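PDB 3V67: sensor protein CpxA from Vibrio parahaemolyticus, which probably acts as the membrane-bound sensor histidine kinase of a two-component system, the present chain being its periplasmic, signal-sensing domain. Local coordinates for residues R79-F84 / Y102-P107; Q96-R101 / F123-P128. All blocks are in the same frame, centred on the assembly; numbering follows the deposited sequence.

Contact 1: R79-F84 / Y102-P107; sequences RAMQNF and YMIAGP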
ATOM      1  N   ARG A  79     -13.021   6.667  18.001  1.00 32.83           N
ATOM      2  CA  ARG A  79     -11.775   7.226  18.515  1.00 50.28           C
ATOM      3  C   ARG A  79     -10.767   7.428  17.388  1.00 50.56           C
ATOM      4  O   ARG A  79     -10.167   8.503  17.249  1.00 49.25           O
ATOM      5  CB  ARG A  79     -11.176   6.306  19.578  1.00 56.90           C
ATOM      6  CG  ARG A  79     -11.572   6.646  21.005  1.00 68.38           C
ATOM      7  CD  ARG A  79     -12.621   5.692  21.541  1.00 77.38           C
ATOM      8  NE  ARG A  79     -12.204   4.299  21.414  1.00 84.00           N
ATOM      9  CZ  ARG A  79     -12.623   3.320  22.209  1.00 92.11           C
ATOM     10  NH1 ARG A  79     -13.464   3.585  23.199  1.00 96.13           N
ATOM     11  NH2 ARG A  79     -12.194   2.078  22.021  1.00 92.30           N
ATOM     12  N   ALA A  80     -10.592   6.382  16.584  1.00 44.54           N
ATOM     13  CA  ALA A  80      -9.668   6.427  15.459  1.00 38.31           C
ATOM     14  C   ALA A  80     -10.032   7.553  14.498  1.00 37.63           C
ATOM     15  O   ALA A  80      -9.161   8.306  14.061  1.00 36.39           O
ATOM     16  CB  ALA A  80      -9.654   5.087  14.732  1.00 37.55           C
ATOM     17  N   MET A  81     -11.320   7.675  14.182  1.00 37.92           N
ATOM     18  CA  MET A  81     -11.777   8.728  13.277  1.00 43.55           C
ATOM     19  C   MET A  81     -11.507  10.122  13.829  1.00 41.97           C
ATOM     20  O   MET A  81     -10.992  10.981  13.114  1.00 44.16           O
ATOM     21  CB  MET A  81     -13.263   8.578  12.942  1.00 49.89           C
ATOM     22  CG  MET A  81     -13.820   9.735  12.115  1.00 56.73           C
ATOM     23  SD  MET A  81     -12.853  10.122  10.634  1.00 42.73           S
ATOM     24  CE  MET A  81     -12.838   8.545   9.804  1.00 23.02           C
ATOM     25  N   GLN A  82     -11.854  10.343  15.093  1.00 45.12           N
ATOM     26  CA  GLN A  82     -11.610  11.639  15.721  1.00 50.19           C
ATOM     27  C   GLN A  82     -10.134  12.006  15.661  1.00 44.29           C
ATOM     28  O   GLN A  82      -9.763  13.117  15.242  1.00 39.76           O
ATOM     29  CB  GLN A  82     -12.093  11.638  17.171  1.00 65.16           C
ATOM     30  CG  GLN A  82     -11.639  12.844  17.985  1.00 79.35           C
ATOM     31  CD  GLN A  82     -12.370  14.129  17.622  1.00 88.61           C
ATOM     32  OE1 GLN A  82     -13.120  14.184  16.647  1.00 86.84           O
ATOM     33  NE2 GLN A  82     -12.157  15.170  18.418  1.00 97.02           N
ATOM     34  N   ASN A  83      -9.294  11.059  16.074  1.00 44.68           N
ATOM     35  CA  ASN A  83      -7.855  11.255  16.006  1.00 46.43           C
ATOM     36  C   ASN A  83      -7.403  11.621  14.596  1.00 43.73           C
ATOM     37  O   ASN A  83      -6.614  12.547  14.416  1.00 42.42           O
ATOM     38  CB  ASN A  83      -7.110  10.013  16.491  1.00 49.50           C
ATOM     39  CG  ASN A  83      -5.607  10.204  16.494  1.00 54.58           C
ATOM     40  OD1 ASN A  83      -4.938   9.968  15.490  1.00 55.15           O
ATOM     41  ND2 ASN A  83      -5.068  10.644  17.626  1.00 56.40           N
ATOM     42  N   PHE A  84      -7.918  10.899  13.601  1.00 30.92           N
ATOM     43  CA  PHE A  84      -7.573  11.159  12.206  1.00 27.01           C
ATOM     44  C   PHE A  84      -7.924  12.583  11.805  1.00 32.25           C
ATOM     45  O   PHE A  84      -7.105  13.289  11.212  1.00 32.54           O
ATOM     46  CB  PHE A  84      -8.274  10.169  11.271  1.00 26.91           C
ATOM     47  CG  PHE A  84      -7.855  10.296   9.832  1.00 32.49           C
ATOM     48  CD1 PHE A  84      -6.760   9.598   9.353  1.00 30.99           C
ATOM     49  CD2 PHE A  84      -8.555  11.115   8.958  1.00 28.85           C
ATOM     50  CE1 PHE A  84      -6.369   9.714   8.031  1.00 26.06           C
ATOM     51  CE2 PHE A  84      -8.169  11.234   7.638  1.00 26.82           C
ATOM     52  CZ  PHE A  84      -7.073  10.531   7.174  1.00 24.72           C
ATOM     53  N   TYR A 102      -7.065  -1.001  11.822  1.00 52.14           N
ATOM     54  CA  TYR A 102      -8.129  -0.230  11.188  1.00 44.20           C
ATOM     55  C   TYR A 102      -7.580   0.982  10.440  1.00 40.47           C
ATOM     56  O   TYR A 102      -7.177   1.969  11.050  1.00 41.42           O
ATOM     57  CB  TYR A 102      -9.149   0.219  12.233  1.00 44.16           C
ATOM     58  CG  TYR A 102     -10.462   0.707  11.661  1.00 41.55           C
ATOM     59  CD1 TYR A 102     -11.321  -0.165  11.002  1.00 37.15           C
ATOM     60  CD2 TYR A 102     -10.850   2.034  11.793  1.00 35.25           C
ATOM     61  CE1 TYR A 102     -12.523   0.273  10.483  1.00 39.03           C
ATOM     62  CE2 TYR A 102     -12.054   2.482  11.278  1.00 37.02           C
ATOM     63  CZ  TYR A 102     -12.886   1.596  10.624  1.00 41.46           C
ATOM     64  OH  TYR A 102     -14.086   2.033  10.109  1.00 44.61           O
ATOM     65  N   MET A 103      -7.569   0.895   9.115  1.00 33.14           N
ATOM     66  CA  MET A 103      -7.097   1.987   8.274  1.00 31.45           C
ATOM     67  C   MET A 103      -8.187   3.034   8.062  1.00 29.85           C
ATOM     68  O   MET A 103      -9.361   2.700   7.898  1.00 37.30           O
ATOM     69  CB  MET A 103      -6.641   1.453   6.915  1.00 33.76           C
ATOM     70  CG  MET A 103      -5.976   2.497   6.033  1.00 31.68           C
ATOM     71  SD  MET A 103      -4.266   2.792   6.515  1.00 21.62           S
ATOM     72  CE  MET A 103      -3.490   1.327   5.850  1.00 23.76           C
ATOM     73  N   ILE A 104      -7.795   4.301   8.061  1.00 27.64           N
ATOM     74  CA  ILE A 104      -8.731   5.387   7.815  1.00 27.79           C
ATOM     75  C   ILE A 104      -8.216   6.317   6.727  1.00 28.80           C
ATOM     76  O   ILE A 104      -7.086   6.804   6.802  1.00 31.11           O
ATOM     77  CB  ILE A 104      -9.000   6.190   9.092  1.00 31.21           C
ATOM     78  CG1 ILE A 104      -9.876   5.372  10.043  1.00 23.90           C
ATOM     79  CG2 ILE A 104      -9.662   7.514   8.755  1.00 28.68           C
ATOM     80  CD1 ILE A 104     -10.251   6.101  11.299  1.00 19.54           C
ATOM     81  N   ALA A 105      -9.050   6.561   5.719  1.00 21.07           N
ATOM     82  CA  ALA A 105      -8.647   7.370   4.575  1.00 16.46           C
ATOM     83  C   ALA A 105      -9.544   8.590   4.373  1.00 16.51           C
ATOM     84  O   ALA A 105     -10.764   8.510   4.519  1.00 23.86           O
ATOM     85  CB  ALA A 105      -8.618   6.514   3.312  1.00 14.11           C
ATOM     86  N   GLY A 106      -8.929   9.716   4.030  1.00 15.99           N
ATOM     87  CA  GLY A 106      -9.659  10.948   3.775  1.00 13.06           C
ATOM     88  C   GLY A 106      -8.815  12.185   4.037  1.00 17.25           C
ATOM     89  O   GLY A 106      -7.612  12.081   4.271  1.00 19.76           O
ATOM     90  N   PRO A 107      -9.439  13.370   3.999  1.00 18.46           N
ATOM     91  CA  PRO A 107     -10.854  13.559   3.685  1.00 17.37           C
ATOM     92  C   PRO A 107     -11.058  13.793   2.199  1.00 18.37           C
ATOM     93  O   PRO A 107     -10.107  14.179   1.515  1.00 14.64           O
ATOM     94  CB  PRO A 107     -11.185  14.848   4.431  1.00 19.42           C
ATOM     95  CG  PRO A 107      -9.928  15.644   4.336  1.00 18.20           C
ATOM     96  CD  PRO A 107      -8.800  14.634   4.413  1.00 25.21           C
TER
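Ile104 carries most of the packing against helix 79-84: its two branches reach up from the strand and meet three different helix residues. The Ile104 CG2 methyl, anti to the backbone N, lies over one face of the Phe84 ring, 3.6 Å from the ring centroid and 18° off the normal, a CH-pi contact displaced toward the rim. Ile104 CG2 also touches Met81 CE at 3.5 Å, because bends at chi2 and chi3 fold the Met81 chain back toward the strand. The other branch runs to Ile104 CD1, which presses against the helix backbone between two residues, 3.5 Å from Met81 N, and packs on Ala80 CB at 3.6 Å. Phe84, with CG anti to its own N (chi1 -174°), slants across the strand; Gly106 O lies at the ring edge, 3.3 Å from Phe84 CZ, while Phe84 CE1 comes to 3.2 Å from Ile104 O. No hydrogen bond joins the segments. Packing loosens toward Tyr102, whose ring edge, at CD2, meets Ala80 CB at 4.4 Å, and on the helix's outer side Gln82, and at its flank Arg79, are solvent-exposed and poorly ordered. With an angle of 40° between helix and strand, this is an amphipathic helix laid across one face of an antiparallel sheet, the hydrophobic core arrangement of a PAS fold.

Contact 2: Q96-R101 / F123-P128; sequences QRLYGR and FKWNEP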
ATOM      1  N   GLN A  96      -4.040   8.343   4.265  1.00 21.67           N
ATOM      2  CA  GLN A  96      -4.552   7.290   5.130  1.00 23.60           C
ATOM      3  C   GLN A  96      -3.640   7.026   6.326  1.00 31.57           C
ATOM      4  O   GLN A  96      -2.421   7.168   6.234  1.00 38.65           O
ATOM      5  CB  GLN A  96      -4.820   6.002   4.344  1.00 22.16           C
ATOM      6  CG  GLN A  96      -3.589   5.372   3.718  1.00 29.51           C
ATOM      7  CD  GLN A  96      -3.924   4.126   2.915  1.00 32.16           C
ATOM      8  OE1 GLN A  96      -5.067   3.930   2.503  1.00 36.18           O
ATOM      9  NE2 GLN A  96      -2.927   3.278   2.692  1.00 31.60           N
ATOM     10  N   ARG A  97      -4.248   6.656   7.450  1.00 27.96           N
ATOM     11  CA  ARG A  97      -3.516   6.344   8.674  1.00 21.63           C
ATOM     12  C   ARG A  97      -3.987   5.014   9.251  1.00 36.82           C
ATOM     13  O   ARG A  97      -5.178   4.702   9.216  1.00 39.55           O
ATOM     14  CB  ARG A  97      -3.710   7.444   9.719  1.00 23.88           C
ATOM     15  CG  ARG A  97      -2.851   8.682   9.504  1.00 35.21           C
ATOM     16  CD  ARG A  97      -3.117   9.727  10.581  1.00 39.17           C
ATOM     17  NE  ARG A  97      -1.970  10.605  10.784  1.00 45.47           N
ATOM     18  CZ  ARG A  97      -1.782  11.755  10.146  1.00 47.11           C
ATOM     19  NH1 ARG A  97      -2.668  12.176   9.253  1.00 56.15           N
ATOM     20  NH2 ARG A  97      -0.705  12.487  10.400  1.00 42.97           N
ATOM     21  N   LEU A  98      -3.056   4.236   9.793  1.00 42.46           N
ATOM     22  CA  LEU A  98      -3.392   2.936  10.362  1.00 39.50           C
ATOM     23  C   LEU A  98      -3.527   2.998  11.880  1.00 39.43           C
ATOM     24  O   LEU A  98      -2.603   3.399  12.584  1.00 38.38           O
ATOM     25  CB  LEU A  98      -2.354   1.885   9.964  1.00 40.41           C
ATOM     26  CG  LEU A  98      -2.689   0.439  10.334  1.00 39.26           C
ATOM     27  CD1 LEU A  98      -3.988   0.004   9.678  1.00 36.67           C
ATOM     28  CD2 LEU A  98      -1.550  -0.490   9.939  1.00 35.92           C
ATOM     29  N   TYR A  99      -4.694   2.598  12.369  1.00 46.12           N
ATOM     30  CA  TYR A  99      -4.974   2.547  13.798  1.00 53.93           C
ATOM     31  C   TYR A  99      -5.146   1.096  14.229  1.00 58.01           C
ATOM     32  O   TYR A  99      -6.240   0.537  14.146  1.00 60.07           O
ATOM     33  CB  TYR A  99      -6.233   3.352  14.123  1.00 50.82           C
ATOM     34  CG  TYR A  99      -6.072   4.837  13.894  1.00 45.87           C
ATOM     35  CD1 TYR A  99      -5.672   5.675  14.926  1.00 40.69           C
ATOM     36  CD2 TYR A  99      -6.309   5.399  12.645  1.00 43.06           C
ATOM     37  CE1 TYR A  99      -5.517   7.027  14.725  1.00 40.29           C
ATOM     38  CE2 TYR A  99      -6.157   6.751  12.433  1.00 39.11           C
ATOM     39  CZ  TYR A  99      -5.761   7.563  13.478  1.00 45.28           C
ATOM     40  OH  TYR A  99      -5.605   8.916  13.274  1.00 45.51           O
ATOM     41  N   GLY A 100      -4.055   0.488  14.684  1.00 58.09           N
ATOM     42  CA  GLY A 100      -4.043  -0.933  14.972  1.00 56.53           C
ATOM     43  C   GLY A 100      -4.164  -1.713  13.678  1.00 52.92           C
ATOM     44  O   GLY A 100      -3.199  -1.852  12.930  1.00 51.65           O
ATOM     45  N   ARG A 101      -5.364  -2.212  13.409  1.00 58.38           N
ATOM     46  CA  ARG A 101      -5.636  -2.930  12.172  1.00 64.03           C
ATOM     47  C   ARG A 101      -6.706  -2.199  11.370  1.00 59.16           C
ATOM     48  O   ARG A 101      -7.194  -2.709  10.363  1.00 59.57           O
ATOM     49  CB  ARG A 101      -6.095  -4.359  12.472  1.00 73.09           C
ATOM     50  CG  ARG A 101      -5.002  -5.275  13.005  1.00 80.87           C
ATOM     51  CD  ARG A 101      -4.231  -5.944  11.877  1.00 83.47           C
ATOM     52  NE  ARG A 101      -3.289  -6.944  12.374  1.00 89.37           N
ATOM     53  CZ  ARG A 101      -3.608  -8.207  12.646  1.00 90.10           C
ATOM     54  NH1 ARG A 101      -4.853  -8.631  12.474  1.00 91.70           N
ATOM     55  NH2 ARG A 101      -2.684  -9.046  13.095  1.00 86.10           N
ATOM     56  N   PHE A 123     -11.767   1.170   7.351  1.00 37.67           N
ATOM     57  CA  PHE A 123     -11.818  -0.227   6.946  1.00 39.69           C
ATOM     58  C   PHE A 123     -10.661  -0.979   7.573  1.00 43.44           C
ATOM     59  O   PHE A 123      -9.532  -0.504   7.552  1.00 43.08           O
ATOM     60  CB  PHE A 123     -11.772  -0.352   5.419  1.00 44.76           C
ATOM     61  CG  PHE A 123     -10.635   0.394   4.777  1.00 49.24           C
ATOM     62  CD1 PHE A 123      -9.425  -0.236   4.530  1.00 53.12           C
ATOM     63  CD2 PHE A 123     -10.781   1.721   4.406  1.00 50.78           C
ATOM     64  CE1 PHE A 123      -8.378   0.449   3.937  1.00 55.64           C
ATOM     65  CE2 PHE A 123      -9.738   2.412   3.813  1.00 53.79           C
ATOM     66  CZ  PHE A 123      -8.537   1.774   3.577  1.00 54.58           C
ATOM     67  N   LYS A 124     -10.939  -2.147   8.140  1.00 58.02           N
ATOM     68  CA  LYS A 124      -9.883  -2.915   8.785  1.00 67.37           C
ATOM     69  C   LYS A 124      -8.875  -3.428   7.760  1.00 65.91           C
ATOM     70  O   LYS A 124      -9.236  -3.844   6.657  1.00 63.68           O
ATOM     71  CB  LYS A 124     -10.444  -4.050   9.650  1.00 70.45           C
ATOM     72  CG  LYS A 124     -10.821  -5.314   8.900  1.00 74.34           C
ATOM     73  CD  LYS A 124     -10.169  -6.534   9.543  1.00 78.89           C
ATOM     74  CE  LYS A 124     -10.493  -6.628  11.028  1.00 75.34           C
ATOM     75  NZ  LYS A 124      -9.766  -7.747  11.685  1.00 78.13           N
ATOM     76  N   TRP A 125      -7.604  -3.370   8.133  1.00 77.82           N
ATOM     77  CA  TRP A 125      -6.519  -3.687   7.222  1.00 79.92           C
ATOM     78  C   TRP A 125      -5.772  -4.915   7.728  1.00 79.28           C
ATOM     79  O   TRP A 125      -5.220  -4.903   8.829  1.00 73.85           O
ATOM     80  CB  TRP A 125      -5.582  -2.486   7.122  1.00 82.62           C
ATOM     81  CG  TRP A 125      -4.708  -2.502   5.929  1.00 86.57           C
ATOM     82  CD1 TRP A 125      -5.108  -2.523   4.622  1.00 88.41           C
ATOM     83  CD2 TRP A 125      -3.282  -2.485   5.910  1.00 94.26           C
ATOM     84  NE1 TRP A 125      -4.017  -2.530   3.790  1.00 91.85           N
ATOM     85  CE2 TRP A 125      -2.879  -2.493   4.559  1.00 94.90           C
ATOM     86  CE3 TRP A 125      -2.299  -2.452   6.905  1.00101.84           C
ATOM     87  CZ2 TRP A 125      -1.541  -2.491   4.176  1.00 98.77           C
ATOM     88  CZ3 TRP A 125      -0.969  -2.445   6.522  1.00105.67           C
ATOM     89  CH2 TRP A 125      -0.602  -2.460   5.173  1.00102.78           C
ATOM     90  N   ASN A 126      -5.753  -5.972   6.921  1.00 85.84           N
ATOM     91  CA  ASN A 126      -5.275  -7.273   7.386  1.00 92.98           C
ATOM     92  C   ASN A 126      -3.878  -7.710   6.974  1.00 86.34           C
ATOM     93  O   ASN A 126      -3.726  -8.725   6.291  1.00 89.93           O
ATOM     94  CB  ASN A 126      -6.273  -8.373   7.035  1.00100.85           C
ATOM     95  CG  ASN A 126      -7.465  -8.378   7.954  1.00110.11           C
ATOM     96  OD1 ASN A 126      -7.323  -8.354   9.176  1.00115.31           O
ATOM     97  ND2 ASN A 126      -8.652  -8.397   7.372  1.00113.45           N
ATOM     98  N   GLU A 127      -2.888  -6.958   7.461  1.00 67.80           N
ATOM     99  CA  GLU A 127      -1.468  -7.338   7.517  1.00 63.81           C
ATOM    100  C   GLU A 127      -1.044  -8.503   6.627  1.00 55.88           C
ATOM    101  O   GLU A 127      -1.321  -9.662   6.942  1.00 57.26           O
ATOM    102  CB  GLU A 127      -1.065  -7.631   8.967  1.00 66.37           C
ATOM    103  CG  GLU A 127       0.437  -7.675   9.195  1.00 74.99           C
ATOM    104  CD  GLU A 127       0.898  -6.656  10.221  1.00 85.20           C
ATOM    105  OE1 GLU A 127       1.638  -5.722   9.845  1.00 84.38           O
ATOM    106  OE2 GLU A 127       0.519  -6.788  11.404  1.00 91.22           O
ATOM    107  N   PRO A 128      -0.347  -8.192   5.527  1.00 53.22           N
ATOM    108  CA  PRO A 128      -0.011  -9.132   4.453  1.00 52.35           C
ATOM    109  C   PRO A 128       0.751 -10.353   4.949  1.00 50.25           C
ATOM    110  O   PRO A 128       1.509 -10.245   5.916  1.00 44.14           O
ATOM    111  CB  PRO A 128       0.892  -8.304   3.535  1.00 39.58           C
ATOM    112  CG  PRO A 128       0.586  -6.887   3.857  1.00 58.45           C
ATOM    113  CD  PRO A 128       0.275  -6.875   5.317  1.00 60.10           C
TER
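The indole of Trp125 meets Leu98 obliquely, the two side chains crossing at about a right angle; the leucine's CD2 methyl comes to 3.7 Å from Trp125 CE3, on the six-membered part of the ring system, while CD1 reaches back toward Trp125 CB. The Phe123 ring receives Gln96 at its edge, where Gln96 OE1 stands near the ring plane, 4.2 Å from Phe123 CZ. On both sides CG is anti to the backbone N in the Leu98-Trp125 pair (chi1 -172° and -161°), which brings the two groups together. Strands 95-99 and 115-124 are not neighbours in the antiparallel sheet of this PAS-fold sensor domain: strand 102-112 runs between them, and its Met103 touches Gln96, Phe123 and Trp125, so the contact bridges one face of the middle strand and closes round its beginning. There, past the end of strand 95-99, the Arg101 carbonyl takes the N-H of Trp125 in a nearly straight hydrogen bond, Trp125 N to Arg101 O being modelled very short at 2.4 Å. The acceptor is approached almost along its C=O axis, and Lys124 CA adds a CA-H...O contact at 3.1 Å to Arg101 O. Farther out, Arg101, Asn126 and Glu127 are solvent-exposed. The Arg101 chain, bent at chi2, passes its CD by Trp125 O at 3.4 Å, and its NE makes a long salt bridge of 3.9 Å to Glu127 OE2, with the guanidinium and carboxylate planes 82° apart. Glu127 OE1 also lies close to Glu15 of the second subunit, a like-charge approach that could raise the acid's pKa.

The two contacts lie about 10 Å apart, centre to centre, and share one antiparallel sheet in which strand 102-112 sits between 95-99 and 115-124. Contact 1 sets helix 75-87 on that middle strand in the buried interior; contact 2 joins the turn after 95-99 to the segment that follows 115-124, at the surface. Along the chain the segments alternate, 79-84, 96-101, 102-107, 123-128, so the contacts interlock. They also touch directly: Asn83 OD1 and Tyr99 OH, 2.5 Å apart, form a probable hydrogen bond from helix to strand, and Met103 N probably bonds to Phe123 O. The core and the end of the sheet where the chain exits toward its C-terminus are thus one connected unit.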